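Local coordinates for protein phenol hydroxylase component phN (Pseudomonas stutzeri, PDB 3U52) that probably hydroxylates phenol with molecular oxygen at a diiron centre, as the iron-bearing subunit of a multicomponent bacterial monooxygenase, at residues K245-Q250 and P256-W261; D438-K441 and Y447-A450; Y73-A78 and G218-V223; T350-K355 and P375-L380; P209-A214 and V223-S228. One frame throughout, in Å; residues are numbered along the deposited sequence.

Contact 1: residues K245-Q250 and P256-W261; sequences KFILEQ and PIVQRW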
# COMPACT_ATOMS: atom_id res chain seq x y z
N LYS A 245 -11.48 -18.06 -32.04
CA LYS A 245 -10.82 -19.20 -32.68
C LYS A 245 -11.58 -20.49 -32.41
O LYS A 245 -11.88 -21.20 -33.36
CB LYS A 245 -9.36 -19.33 -32.27
CG LYS A 245 -8.57 -18.05 -32.65
CD LYS A 245 -7.07 -18.22 -32.63
CE LYS A 245 -6.39 -17.19 -33.56
NZ LYS A 245 -4.88 -17.41 -33.68
N PHE A 246 -11.97 -20.72 -31.16
CA PHE A 246 -12.74 -21.90 -30.79
C PHE A 246 -14.02 -22.03 -31.63
O PHE A 246 -14.27 -23.07 -32.22
CB PHE A 246 -13.14 -21.88 -29.32
CG PHE A 246 -13.90 -23.09 -28.91
CD1 PHE A 246 -13.27 -24.32 -28.82
CD2 PHE A 246 -15.26 -23.01 -28.68
CE1 PHE A 246 -14.01 -25.47 -28.46
CE2 PHE A 246 -15.99 -24.15 -28.31
CZ PHE A 246 -15.35 -25.36 -28.21
N ILE A 247 -14.79 -20.96 -31.67
CA ILE A 247 -16.10 -20.91 -32.37
C ILE A 247 -15.95 -21.07 -33.88
O ILE A 247 -16.72 -21.83 -34.50
CB ILE A 247 -16.84 -19.61 -32.04
CG1 ILE A 247 -17.23 -19.61 -30.56
CG2 ILE A 247 -18.11 -19.48 -32.86
CD1 ILE A 247 -17.97 -18.30 -30.13
N LEU A 248 -14.94 -20.39 -34.45
CA LEU A 248 -14.70 -20.48 -35.89
C LEU A 248 -14.24 -21.87 -36.32
O LEU A 248 -14.56 -22.32 -37.42
CB LEU A 248 -13.66 -19.44 -36.34
CG LEU A 248 -14.21 -18.01 -36.25
CD1 LEU A 248 -13.09 -16.95 -36.41
CD2 LEU A 248 -15.36 -17.79 -37.21
N GLU A 249 -13.51 -22.57 -35.46
CA GLU A 249 -12.98 -23.88 -35.80
C GLU A 249 -13.97 -25.01 -35.61
O GLU A 249 -13.80 -26.09 -36.16
CB GLU A 249 -11.72 -24.14 -35.00
CG GLU A 249 -10.56 -23.35 -35.56
CD GLU A 249 -9.26 -23.61 -34.88
OE1 GLU A 249 -9.17 -24.65 -34.18
OE2 GLU A 249 -8.34 -22.78 -35.05
N GLN A 250 -15.01 -24.77 -34.83
CA GLN A 250 -15.93 -25.83 -34.47
C GLN A 250 -16.86 -26.27 -35.60
O GLN A 250 -17.30 -27.42 -35.60
CB GLN A 250 -16.71 -25.47 -33.21
CG GLN A 250 -15.88 -25.54 -31.98
CD GLN A 250 -15.64 -26.96 -31.53
OE1 GLN A 250 -16.57 -27.72 -31.41
NE2 GLN A 250 -14.39 -27.33 -31.29
N PRO A 256 -20.29 -17.60 -41.09
CA PRO A 256 -21.08 -16.40 -41.44
C PRO A 256 -21.84 -15.76 -40.25
O PRO A 256 -22.06 -14.55 -40.25
CB PRO A 256 -22.07 -16.91 -42.49
CG PRO A 256 -22.16 -18.39 -42.19
CD PRO A 256 -20.79 -18.80 -41.80
N ILE A 257 -22.23 -16.56 -39.26
CA ILE A 257 -22.90 -16.00 -38.07
C ILE A 257 -21.92 -15.09 -37.31
O ILE A 257 -22.29 -13.98 -36.90
CB ILE A 257 -23.39 -17.13 -37.12
CG1 ILE A 257 -24.35 -18.10 -37.87
CG2 ILE A 257 -24.01 -16.49 -35.84
CD1 ILE A 257 -24.73 -19.35 -37.07
N VAL A 258 -20.69 -15.58 -37.12
CA VAL A 258 -19.65 -14.83 -36.43
C VAL A 258 -19.32 -13.60 -37.23
O VAL A 258 -19.07 -12.55 -36.66
CB VAL A 258 -18.35 -15.67 -36.20
CG1 VAL A 258 -17.22 -14.79 -35.71
CG2 VAL A 258 -18.59 -16.77 -35.16
N GLN A 259 -19.31 -13.71 -38.56
CA GLN A 259 -19.02 -12.52 -39.39
C GLN A 259 -20.03 -11.39 -39.14
O GLN A 259 -19.65 -10.19 -39.01
CB GLN A 259 -19.00 -12.86 -40.91
CG GLN A 259 -18.62 -11.60 -41.72
CD GLN A 259 -17.16 -11.23 -41.52
OE1 GLN A 259 -16.82 -10.15 -40.99
NE2 GLN A 259 -16.30 -12.10 -41.92
N ARG A 260 -21.30 -11.74 -39.11
CA ARG A 260 -22.34 -10.76 -38.83
C ARG A 260 -22.17 -10.14 -37.43
O ARG A 260 -22.42 -8.94 -37.26
CB ARG A 260 -23.74 -11.38 -38.91
CG ARG A 260 -24.25 -11.60 -40.35
CD ARG A 260 -25.63 -12.33 -40.32
NE ARG A 260 -25.57 -13.43 -41.29
CZ ARG A 260 -25.88 -14.70 -41.05
NH1 ARG A 260 -26.35 -15.10 -39.88
NH2 ARG A 260 -25.74 -15.56 -42.04
N TRP A 261 -21.85 -10.96 -36.43
CA TRP A 261 -21.60 -10.41 -35.07
C TRP A 261 -20.40 -9.49 -35.04
O TRP A 261 -20.41 -8.51 -34.33
CB TRP A 261 -21.40 -11.48 -33.99
CG TRP A 261 -22.65 -12.28 -33.73
CD1 TRP A 261 -23.94 -11.87 -33.92
CD2 TRP A 261 -22.71 -13.58 -33.17
NE1 TRP A 261 -24.81 -12.88 -33.55
CE2 TRP A 261 -24.08 -13.93 -33.08
CE3 TRP A 261 -21.74 -14.49 -32.73
CZ2 TRP A 261 -24.52 -15.17 -32.54
CZ3 TRP A 261 -22.17 -15.73 -32.21
CH2 TRP A 261 -23.55 -16.05 -32.14
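V258 sets its isopropyl group between the side chains of I247 and L248. It has the most surface buried in this small apolar contact, and each of its methyls meets a different partner most closely. CG2 of V258 comes to 3.6 Å from CG2 of I247. In I247 this methyl is the branch anti to the backbone N, with CG1 beside the N (chi1 -66°), and it is the part of the side chain that does the touching. L248 starts out alongside V258 rather than at it, but CD2 reaches across. That methyl lies 3.8 Å from V258 CB, and it is equally close to V258 CG1. V258 CG2 is a little further from it, at 4.0 Å from L248 CD2. One leucine methyl therefore faces all three carbons of the valine side chain.

The contact joins the end of helix 220-250 to the first turns of helix 254-283. These are consecutive helices of the hydroxylase fold, linked by a short turn. N254 ties the turn back through a hydrogen bond from its side-chain amide to the carbonyl oxygen of I247. I247 also packs on F188 of helix 187-216, which lines a xenon pocket with W47, W50 and L191. The side chain of I247 is itself about 4 Å from a bound xenon. The nearest CA atoms across the contact are those of L248 and V258, 7.5 Å apart.

Contact 2: residues D438-K441 and Y447-A450; sequences DIFK and YIQA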
# COMPACT_ATOMS: atom_id res chain seq x y z
N ASP A 438 -27.99 -0.97 -40.93
CA ASP A 438 -27.87 -2.40 -41.22
C ASP A 438 -28.10 -3.30 -40.03
O ASP A 438 -28.62 -4.40 -40.16
CB ASP A 438 -26.50 -2.73 -41.80
CG ASP A 438 -26.35 -2.29 -43.24
OD1 ASP A 438 -27.33 -1.73 -43.83
OD2 ASP A 438 -25.23 -2.49 -43.77
N ILE A 439 -27.68 -2.85 -38.85
CA ILE A 439 -27.92 -3.59 -37.62
C ILE A 439 -29.47 -3.64 -37.39
O ILE A 439 -30.05 -4.70 -37.07
CB ILE A 439 -27.22 -2.88 -36.40
CG1 ILE A 439 -25.71 -3.00 -36.51
CG2 ILE A 439 -27.74 -3.44 -35.06
CD1 ILE A 439 -24.95 -2.11 -35.60
N PHE A 440 -30.14 -2.51 -37.56
CA PHE A 440 -31.60 -2.47 -37.28
C PHE A 440 -32.33 -3.41 -38.25
O PHE A 440 -33.25 -4.14 -37.87
CB PHE A 440 -32.13 -1.06 -37.44
CG PHE A 440 -33.62 -0.94 -37.28
CD1 PHE A 440 -34.14 -0.62 -36.05
CD2 PHE A 440 -34.49 -1.19 -38.35
CE1 PHE A 440 -35.53 -0.51 -35.86
CE2 PHE A 440 -35.88 -1.08 -38.19
CZ PHE A 440 -36.40 -0.76 -36.92
N LYS A 441 -31.91 -3.40 -39.51
CA LYS A 441 -32.59 -4.18 -40.55
C LYS A 441 -32.50 -5.67 -40.32
O LYS A 441 -33.43 -6.40 -40.67
CB LYS A 441 -32.09 -3.82 -41.96
CG LYS A 441 -32.49 -2.40 -42.35
CD LYS A 441 -32.17 -2.03 -43.78
CE LYS A 441 -30.79 -2.48 -44.18
NZ LYS A 441 -30.43 -1.78 -45.47
N TYR A 447 -34.64 -3.80 -31.91
CA TYR A 447 -34.42 -2.35 -31.82
C TYR A 447 -35.66 -1.43 -31.68
O TYR A 447 -35.55 -0.32 -31.13
CB TYR A 447 -33.48 -1.86 -32.95
CG TYR A 447 -32.20 -2.53 -32.71
CD1 TYR A 447 -31.39 -2.13 -31.63
CD2 TYR A 447 -31.84 -3.67 -33.48
CE1 TYR A 447 -30.20 -2.84 -31.35
CE2 TYR A 447 -30.69 -4.38 -33.22
CZ TYR A 447 -29.88 -3.96 -32.14
OH TYR A 447 -28.78 -4.71 -31.91
N ILE A 448 -36.84 -1.91 -32.13
CA ILE A 448 -38.07 -1.13 -31.92
C ILE A 448 -38.47 -1.02 -30.46
O ILE A 448 -39.35 -0.19 -30.10
CB ILE A 448 -39.30 -1.66 -32.79
CG1 ILE A 448 -39.78 -3.03 -32.27
CG2 ILE A 448 -38.92 -1.62 -34.25
CD1 ILE A 448 -40.96 -3.67 -33.04
N GLN A 449 -37.82 -1.82 -29.59
CA GLN A 449 -38.08 -1.74 -28.15
C GLN A 449 -37.33 -0.67 -27.40
O GLN A 449 -37.71 -0.31 -26.26
CB GLN A 449 -37.74 -3.03 -27.47
CG GLN A 449 -38.58 -4.21 -27.87
CD GLN A 449 -37.92 -5.49 -27.38
OE1 GLN A 449 -37.78 -5.70 -26.18
NE2 GLN A 449 -37.50 -6.35 -28.31
N ALA A 450 -36.35 -0.07 -28.06
CA ALA A 450 -35.48 0.89 -27.41
C ALA A 450 -36.18 2.01 -26.58
O ALA A 450 -37.17 2.64 -27.03
CB ALA A 450 -34.49 1.45 -28.45
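F440 and Y447 pass side by side, pointing opposite ways, in the YHS region near the zinc site of C399, C402, C432 and C436. F440 and I439 lie on helix 434-442, which also carries the zinc ligand C436. Y447 begins a type I turn that runs to A450. The F440 ring leaves the helix with CG anti to the backbone N (chi1 176°), which brings one side of it to Y447. CD1 of F440 lies 3.4 Å from CB of Y447, so the phenylalanine meets the root of the tyrosine and the two rings are not stacked. I448 stands roughly perpendicular to F440, with its CG2 3.8 Å from F440 CZ.

The Y447 ring runs on past the helix to I439, and these two side chains meet obliquely. A single methyl, I439 CG2, covers the outer end of the ring, 3.6 Å from Y447 CE2. The phenol oxygen has its main polar partner elsewhere, in a hydrogen bond to D181. R268 of helix 254-283 packs on both I439 and Y447, and chains of other proteins reach the turn. The turn is closed by the bond from A450 N to Y447 O, at 3.2 Å.

Contact 3: residues Y73-A78 and G218-V223; sequences YAIFDA and GDMATV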
# COMPACT_ATOMS: atom_id res chain seq x y z
N TYR A 73 -5.36 -0.79 -1.94
CA TYR A 73 -6.04 -0.10 -0.85
C TYR A 73 -5.14 0.75 0.06
O TYR A 73 -5.56 1.80 0.52
CB TYR A 73 -6.90 -1.07 -0.03
CG TYR A 73 -8.18 -1.34 -0.80
CD1 TYR A 73 -9.26 -0.44 -0.73
CD2 TYR A 73 -8.26 -2.41 -1.69
CE1 TYR A 73 -10.43 -0.68 -1.49
CE2 TYR A 73 -9.42 -2.64 -2.45
CZ TYR A 73 -10.49 -1.78 -2.35
OH TYR A 73 -11.64 -2.00 -3.10
N ALA A 74 -3.91 0.31 0.25
CA ALA A 74 -2.89 1.10 0.98
C ALA A 74 -2.66 2.42 0.26
O ALA A 74 -2.55 3.46 0.89
CB ALA A 74 -1.59 0.35 1.05
N ILE A 75 -2.56 2.34 -1.07
CA ILE A 75 -2.34 3.53 -1.91
C ILE A 75 -3.59 4.42 -1.88
O ILE A 75 -3.47 5.67 -1.76
CB ILE A 75 -1.92 3.14 -3.35
CG1 ILE A 75 -0.52 2.52 -3.32
CG2 ILE A 75 -1.93 4.35 -4.30
CD1 ILE A 75 -0.09 1.70 -4.53
N PHE A 76 -4.77 3.81 -1.99
CA PHE A 76 -6.03 4.59 -1.97
C PHE A 76 -6.19 5.38 -0.65
O PHE A 76 -6.72 6.52 -0.66
CB PHE A 76 -7.28 3.68 -2.11
CG PHE A 76 -7.56 3.20 -3.50
CD1 PHE A 76 -6.91 3.72 -4.61
CD2 PHE A 76 -8.55 2.24 -3.70
CE1 PHE A 76 -7.20 3.26 -5.91
CE2 PHE A 76 -8.84 1.74 -5.00
CZ PHE A 76 -8.20 2.28 -6.10
N ASP A 77 -5.86 4.75 0.49
CA ASP A 77 -5.94 5.42 1.77
C ASP A 77 -4.93 6.56 1.89
O ASP A 77 -5.24 7.57 2.51
CB ASP A 77 -5.69 4.47 2.96
CG ASP A 77 -6.74 3.38 3.11
OD1 ASP A 77 -6.34 2.29 3.56
OD2 ASP A 77 -7.95 3.59 2.81
N ALA A 78 -3.73 6.37 1.35
CA ALA A 78 -2.66 7.37 1.38
C ALA A 78 -3.04 8.60 0.52
O ALA A 78 -2.72 9.77 0.88
CB ALA A 78 -1.37 6.78 0.82
N GLY A 218 -1.80 13.55 -13.04
CA GLY A 218 -1.56 13.59 -11.59
C GLY A 218 -2.54 12.83 -10.74
O GLY A 218 -2.63 13.05 -9.48
N ASP A 219 -3.28 11.92 -11.37
CA ASP A 219 -4.37 11.23 -10.68
C ASP A 219 -3.84 9.85 -10.26
O ASP A 219 -3.90 8.87 -11.03
CB ASP A 219 -5.59 11.14 -11.61
CG ASP A 219 -6.75 10.30 -11.03
OD1 ASP A 219 -6.75 9.98 -9.82
OD2 ASP A 219 -7.68 9.98 -11.80
N MET A 220 -3.27 9.81 -9.06
CA MET A 220 -2.62 8.61 -8.56
C MET A 220 -3.60 7.48 -8.30
O MET A 220 -3.25 6.31 -8.54
CB MET A 220 -1.87 8.92 -7.28
CG MET A 220 -1.16 7.70 -6.70
SD MET A 220 -0.35 8.10 -5.11
CE MET A 220 0.77 9.40 -5.63
N ALA A 221 -4.80 7.79 -7.84
CA ALA A 221 -5.82 6.76 -7.61
C ALA A 221 -6.18 5.97 -8.86
O ALA A 221 -6.18 4.72 -8.85
CB ALA A 221 -7.08 7.37 -6.99
N THR A 222 -6.50 6.69 -9.93
CA THR A 222 -6.90 6.06 -11.20
C THR A 222 -5.70 5.27 -11.81
O THR A 222 -5.84 4.10 -12.27
CB THR A 222 -7.52 7.14 -12.15
OG1 THR A 222 -8.71 7.70 -11.54
CG2 THR A 222 -7.86 6.58 -13.58
N VAL A 223 -4.51 5.86 -11.77
CA VAL A 223 -3.41 5.18 -12.43
C VAL A 223 -3.08 3.87 -11.67
O VAL A 223 -2.77 2.85 -12.30
CB VAL A 223 -2.20 6.07 -12.72
CG1 VAL A 223 -1.39 6.31 -11.47
CG2 VAL A 223 -1.33 5.38 -13.76
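I75 and M220 meet through apolar side chains, one lying crosswise to the other. CG2 of I75 is 4.1 Å from SD of M220 and 4.2 Å from CG of the same methionine. CG anti to the backbone N (chi1 180°) and an extended chi2 lay CG and SD of M220 along the isoleucine methyl. Only CE turns from this line, at chi3.

The second kind of interaction is between a ring edge and a carbonyl. CE1 of F76 points at the backbone oxygen of A221, 3.4 Å away and in the plane of the ring. The electron-poor rim of a phenyl ring suits such an oxygen. The methyl of A221 is further off, with its CB 4.3 Å from F76 CE1.

These residues pack helix 58-81 against the first turn of helix 220-250, two long helices of the hydroxylase fold. T222, whose CB points away from helix 58-81, belongs to a xenon pocket with F100, A148 and M149. The second subunit is close by: its A78 packs on I75, and its N82 on M220.

Capping is the third kind. D219 is the N-cap of helix 220-250, and its OD1 accepts a weak but nearly straight bond from T222 N, 3.3 Å long with an angle of 171° at the hydrogen. The hydroxyl of Y152 also bonds to D219 OD1.

Contact 4: residues T350-K355 and P375-L380; sequences TWIPEK and PRYEYL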
# COMPACT_ATOMS: atom_id res chain seq x y z
N THR A 350 -18.49 21.50 -19.67
CA THR A 350 -17.72 21.62 -20.90
C THR A 350 -17.25 23.08 -20.94
O THR A 350 -17.60 23.86 -20.08
CB THR A 350 -18.57 21.34 -22.17
OG1 THR A 350 -19.56 22.34 -22.27
CG2 THR A 350 -19.28 19.90 -22.15
N TRP A 351 -16.48 23.46 -21.95
CA TRP A 351 -15.85 24.78 -21.93
C TRP A 351 -15.25 24.91 -23.29
O TRP A 351 -15.20 23.94 -24.04
CB TRP A 351 -14.72 24.86 -20.86
CG TRP A 351 -13.69 23.73 -21.01
CD1 TRP A 351 -12.58 23.75 -21.83
CD2 TRP A 351 -13.69 22.43 -20.38
NE1 TRP A 351 -11.90 22.54 -21.76
CE2 TRP A 351 -12.54 21.72 -20.87
CE3 TRP A 351 -14.51 21.80 -19.44
CZ2 TRP A 351 -12.22 20.42 -20.44
CZ3 TRP A 351 -14.19 20.48 -19.02
CH2 TRP A 351 -13.07 19.81 -19.52
N ILE A 352 -14.78 26.11 -23.62
CA ILE A 352 -14.02 26.27 -24.85
C ILE A 352 -12.52 25.96 -24.57
O ILE A 352 -11.98 26.46 -23.62
CB ILE A 352 -14.26 27.70 -25.42
CG1 ILE A 352 -15.74 27.83 -25.80
CG2 ILE A 352 -13.36 27.99 -26.63
CD1 ILE A 352 -16.17 29.25 -26.01
N PRO A 353 -11.87 25.12 -25.40
CA PRO A 353 -10.46 24.79 -25.23
C PRO A 353 -9.55 26.05 -25.20
O PRO A 353 -9.85 27.04 -25.89
CB PRO A 353 -10.16 23.90 -26.46
CG PRO A 353 -11.34 24.23 -27.48
CD PRO A 353 -12.48 24.41 -26.55
N GLU A 354 -8.46 26.01 -24.43
CA GLU A 354 -7.48 27.12 -24.40
C GLU A 354 -6.83 27.27 -25.74
O GLU A 354 -6.82 26.33 -26.52
CB GLU A 354 -6.39 26.89 -23.34
CG GLU A 354 -6.86 26.55 -21.97
CD GLU A 354 -7.82 27.60 -21.40
OE1 GLU A 354 -8.78 27.19 -20.71
OE2 GLU A 354 -7.63 28.82 -21.65
N LYS A 355 -6.20 28.41 -26.01
CA LYS A 355 -5.59 28.62 -27.33
C LYS A 355 -4.44 27.59 -27.60
O LYS A 355 -4.27 27.11 -28.72
CB LYS A 355 -5.18 30.09 -27.53
CG LYS A 355 -3.74 30.42 -27.09
CD LYS A 355 -2.71 30.30 -28.27
CE LYS A 355 -1.33 29.68 -27.84
NZ LYS A 355 -0.55 30.43 -26.79
N PRO A 375 -13.29 27.50 -36.32
CA PRO A 375 -14.27 28.59 -36.44
C PRO A 375 -15.47 28.46 -35.47
O PRO A 375 -16.02 29.46 -35.06
CB PRO A 375 -14.77 28.49 -37.88
CG PRO A 375 -13.95 27.43 -38.55
CD PRO A 375 -13.06 26.78 -37.59
N ARG A 376 -15.83 27.23 -35.09
CA ARG A 376 -16.90 27.02 -34.12
C ARG A 376 -16.50 27.63 -32.81
O ARG A 376 -17.32 28.32 -32.20
CB ARG A 376 -17.15 25.54 -33.88
CG ARG A 376 -17.50 24.77 -35.11
CD ARG A 376 -17.85 23.28 -34.74
NE ARG A 376 -18.33 22.65 -35.98
CZ ARG A 376 -19.03 21.53 -36.04
NH1 ARG A 376 -19.34 20.86 -34.90
NH2 ARG A 376 -19.41 21.08 -37.23
N TYR A 377 -15.29 27.33 -32.34
CA TYR A 377 -14.81 27.85 -31.04
C TYR A 377 -14.61 29.38 -31.10
O TYR A 377 -14.89 30.08 -30.14
CB TYR A 377 -13.55 27.10 -30.57
CG TYR A 377 -13.79 25.57 -30.47
CD1 TYR A 377 -14.78 25.05 -29.63
CD2 TYR A 377 -13.05 24.66 -31.24
CE1 TYR A 377 -15.04 23.64 -29.57
CE2 TYR A 377 -13.29 23.27 -31.19
CZ TYR A 377 -14.28 22.78 -30.36
OH TYR A 377 -14.51 21.43 -30.30
N GLU A 378 -14.19 29.90 -32.25
CA GLU A 378 -14.10 31.36 -32.42
C GLU A 378 -15.48 32.03 -32.17
O GLU A 378 -15.60 32.95 -31.35
CB GLU A 378 -13.50 31.71 -33.76
CG GLU A 378 -12.09 31.17 -33.92
CD GLU A 378 -11.47 31.51 -35.26
OE1 GLU A 378 -10.22 31.37 -35.41
OE2 GLU A 378 -12.21 31.93 -36.17
N TYR A 379 -16.51 31.53 -32.88
CA TYR A 379 -17.88 32.00 -32.71
C TYR A 379 -18.44 31.79 -31.30
O TYR A 379 -19.03 32.71 -30.73
CB TYR A 379 -18.82 31.35 -33.76
CG TYR A 379 -20.28 31.78 -33.58
CD1 TYR A 379 -20.72 33.05 -34.01
CD2 TYR A 379 -21.18 30.95 -32.95
CE1 TYR A 379 -22.07 33.47 -33.82
CE2 TYR A 379 -22.52 31.36 -32.73
CZ TYR A 379 -22.94 32.62 -33.19
OH TYR A 379 -24.23 33.02 -32.98
N LEU A 380 -18.26 30.59 -30.74
CA LEU A 380 -18.85 30.31 -29.43
C LEU A 380 -18.19 31.17 -28.34
O LEU A 380 -18.85 31.60 -27.41
CB LEU A 380 -18.71 28.83 -29.07
CG LEU A 380 -19.51 27.89 -29.94
CD1 LEU A 380 -19.04 26.44 -29.66
CD2 LEU A 380 -21.01 28.09 -29.70
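The loop between helix 331-342 and helix 355-364 rests on helix 369-385, with P353 lying over the ring of Y377. This is a CH-pi contact. CG of P353 is 4.0 Å from the centroid of the Y377 ring and only 6° off its normal, so it sits squarely over the face. CD of P353 covers the side of the same face, 3.9 Å from Y377 CD1. CG of Y377 lies anti to its carbonyl carbon (chi1 -57°), which helps bring the ring under P353. At the far end of the ring, Y377 OH is hydrogen-bonded to the hydroxyl of Y282.

I352 packs next to the proline and uses both of its branches. Its CG2 meets the base of the tyrosine, 4.0 Å from Y377 CB. Its CD1 reaches one turn further along the helix, to 3.6 Å from L380 C and 4.0 Å from L380 CB. The contact thus lays an extended piece of loop across a helix, and one residue later E354 forms the N-cap of helix 355-364. M358 of that helix touches both P353 and Y377. A leucine in place of Y377 has no flat face or hydroxyl, and P353 would probably lose its CH-pi partner and Y282 OH this hydrogen bond. Beyond this loop, W336 of helix 331-342 also packs on Y377, and an aromatic side chain of another protein's chain packs on L380.

Contact 5: residues P209-A214 and V223-S228; sequences PFMSGA and VTFGFS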
# COMPACT_ATOMS: atom_id res chain seq x y z
N PRO A 209 -6.38 5.44 -23.06
CA PRO A 209 -6.70 6.86 -22.81
C PRO A 209 -7.05 7.22 -21.37
O PRO A 209 -6.62 8.27 -20.89
CB PRO A 209 -7.92 7.12 -23.71
CG PRO A 209 -7.75 6.12 -24.83
CD PRO A 209 -7.23 4.89 -24.14
N PHE A 210 -7.84 6.38 -20.68
CA PHE A 210 -8.26 6.71 -19.32
C PHE A 210 -7.09 6.60 -18.35
O PHE A 210 -6.87 7.51 -17.54
CB PHE A 210 -9.47 5.89 -18.81
CG PHE A 210 -10.82 6.51 -19.17
CD1 PHE A 210 -11.30 7.64 -18.46
CD2 PHE A 210 -11.60 5.97 -20.22
CE1 PHE A 210 -12.56 8.22 -18.80
CE2 PHE A 210 -12.86 6.53 -20.56
CZ PHE A 210 -13.35 7.69 -19.84
N MET A 211 -6.34 5.50 -18.47
CA MET A 211 -5.28 5.19 -17.52
C MET A 211 -4.01 6.00 -17.80
O MET A 211 -3.39 6.48 -16.88
CB MET A 211 -5.03 3.68 -17.48
CG MET A 211 -6.35 2.85 -17.26
SD MET A 211 -7.18 3.24 -15.70
CE MET A 211 -8.85 2.79 -16.00
N SER A 212 -3.64 6.22 -19.06
CA SER A 212 -2.48 7.07 -19.27
C SER A 212 -2.83 8.56 -19.12
O SER A 212 -1.99 9.33 -18.66
CB SER A 212 -1.71 6.72 -20.54
OG SER A 212 -2.38 7.22 -21.66
N GLY A 213 -4.09 8.94 -19.38
CA GLY A 213 -4.58 10.29 -19.02
C GLY A 213 -4.39 10.56 -17.53
O GLY A 213 -3.97 11.65 -17.13
N ALA A 214 -4.74 9.58 -16.70
CA ALA A 214 -4.50 9.66 -15.27
C ALA A 214 -3.02 9.90 -14.96
O ALA A 214 -2.70 10.75 -14.14
CB ALA A 214 -4.99 8.39 -14.56
N VAL A 223 -4.51 5.86 -11.77
CA VAL A 223 -3.41 5.18 -12.43
C VAL A 223 -3.08 3.87 -11.67
O VAL A 223 -2.77 2.85 -12.30
CB VAL A 223 -2.20 6.07 -12.72
CG1 VAL A 223 -1.39 6.31 -11.47
CG2 VAL A 223 -1.33 5.38 -13.76
N THR A 224 -3.23 3.89 -10.35
CA THR A 224 -3.00 2.73 -9.50
C THR A 224 -4.06 1.67 -9.79
O THR A 224 -3.75 0.48 -9.87
CB THR A 224 -3.03 3.12 -8.00
OG1 THR A 224 -1.99 4.07 -7.76
CG2 THR A 224 -2.83 1.89 -7.08
N PHE A 225 -5.33 2.09 -9.90
CA PHE A 225 -6.34 1.16 -10.35
C PHE A 225 -5.92 0.54 -11.70
O PHE A 225 -5.95 -0.67 -11.86
CB PHE A 225 -7.75 1.76 -10.47
CG PHE A 225 -8.66 0.85 -11.25
CD1 PHE A 225 -9.13 -0.34 -10.66
CD2 PHE A 225 -8.94 1.09 -12.59
CE1 PHE A 225 -9.90 -1.24 -11.39
CE2 PHE A 225 -9.72 0.19 -13.34
CZ PHE A 225 -10.19 -0.98 -12.73
N GLY A 226 -5.52 1.37 -12.68
CA GLY A 226 -5.06 0.84 -14.03
C GLY A 226 -3.90 -0.14 -13.99
O GLY A 226 -3.96 -1.24 -14.60
N PHE A 227 -2.83 0.20 -13.28
CA PHE A 227 -1.75 -0.77 -13.06
C PHE A 227 -2.26 -2.07 -12.46
O PHE A 227 -1.86 -3.12 -12.90
CB PHE A 227 -0.59 -0.22 -12.17
CG PHE A 227 0.32 0.78 -12.88
CD1 PHE A 227 0.56 2.04 -12.34
CD2 PHE A 227 0.91 0.46 -14.10
CE1 PHE A 227 1.38 2.99 -13.00
CE2 PHE A 227 1.73 1.40 -14.78
CZ PHE A 227 1.96 2.67 -14.22
N SER A 228 -3.12 -1.98 -11.45
CA SER A 228 -3.71 -3.15 -10.80
C SER A 228 -4.58 -4.07 -11.71
O SER A 228 -4.66 -5.31 -11.53
CB SER A 228 -4.57 -2.65 -9.67
OG SER A 228 -4.53 -3.62 -8.67
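M211 and F225 form a Met-aromatic contact between helices 187-216 and 220-250, the two helices that carry iron ligands E199, E233 and H236. The short segments cross at -131°, with axes 8.8 Å apart. The sulfur lies at the ring edge, with M211 SD 5.5 Å from the F225 centroid and 76° off the normal. CE of M211 is also at the edge, in the ring plane and 3.8 Å from F225 CD2. The bend at chi2 (-61°) helps bring the thioether there. F225 also touches a bound xenon.

Close backbone packing is the second kind. SD of M211 is 3.6 Å from G226 CA, where a side chain at G226 would run into the sulfur. With an alanine at M211, the space over G226 would probably be left unfilled and the F225 edge would lose its thioether neighbour. Nearer the turn, a methyl packs against a carbonyl oxygen, V223 CG2 being 3.9 Å from M211 O.

One purely apolar pair remains: A214 CB is 4.1 Å from V223 CB.

Helix 220-250 ties three of the contacts together. Contacts 3 and 5 sit at its start and contact 1 at its end, with the centres of contacts 1 and 3 about 41 Å apart. Contacts 3 and 5 share V223, interleave along the chain and touch, their centres about 10 Å apart. A probable hydrogen bond joins D219 N to A214 O. Both also reach the second subunit. Contacts 1, 4 and 2 follow in series along the chain. Contact 2 lies in the YHS domain, its centre about 22 Å from that of contact 1. Contact 4 is about 36 Å from contact 2, centre to centre. Together they span the diiron helices, the later helices and the zinc-binding region.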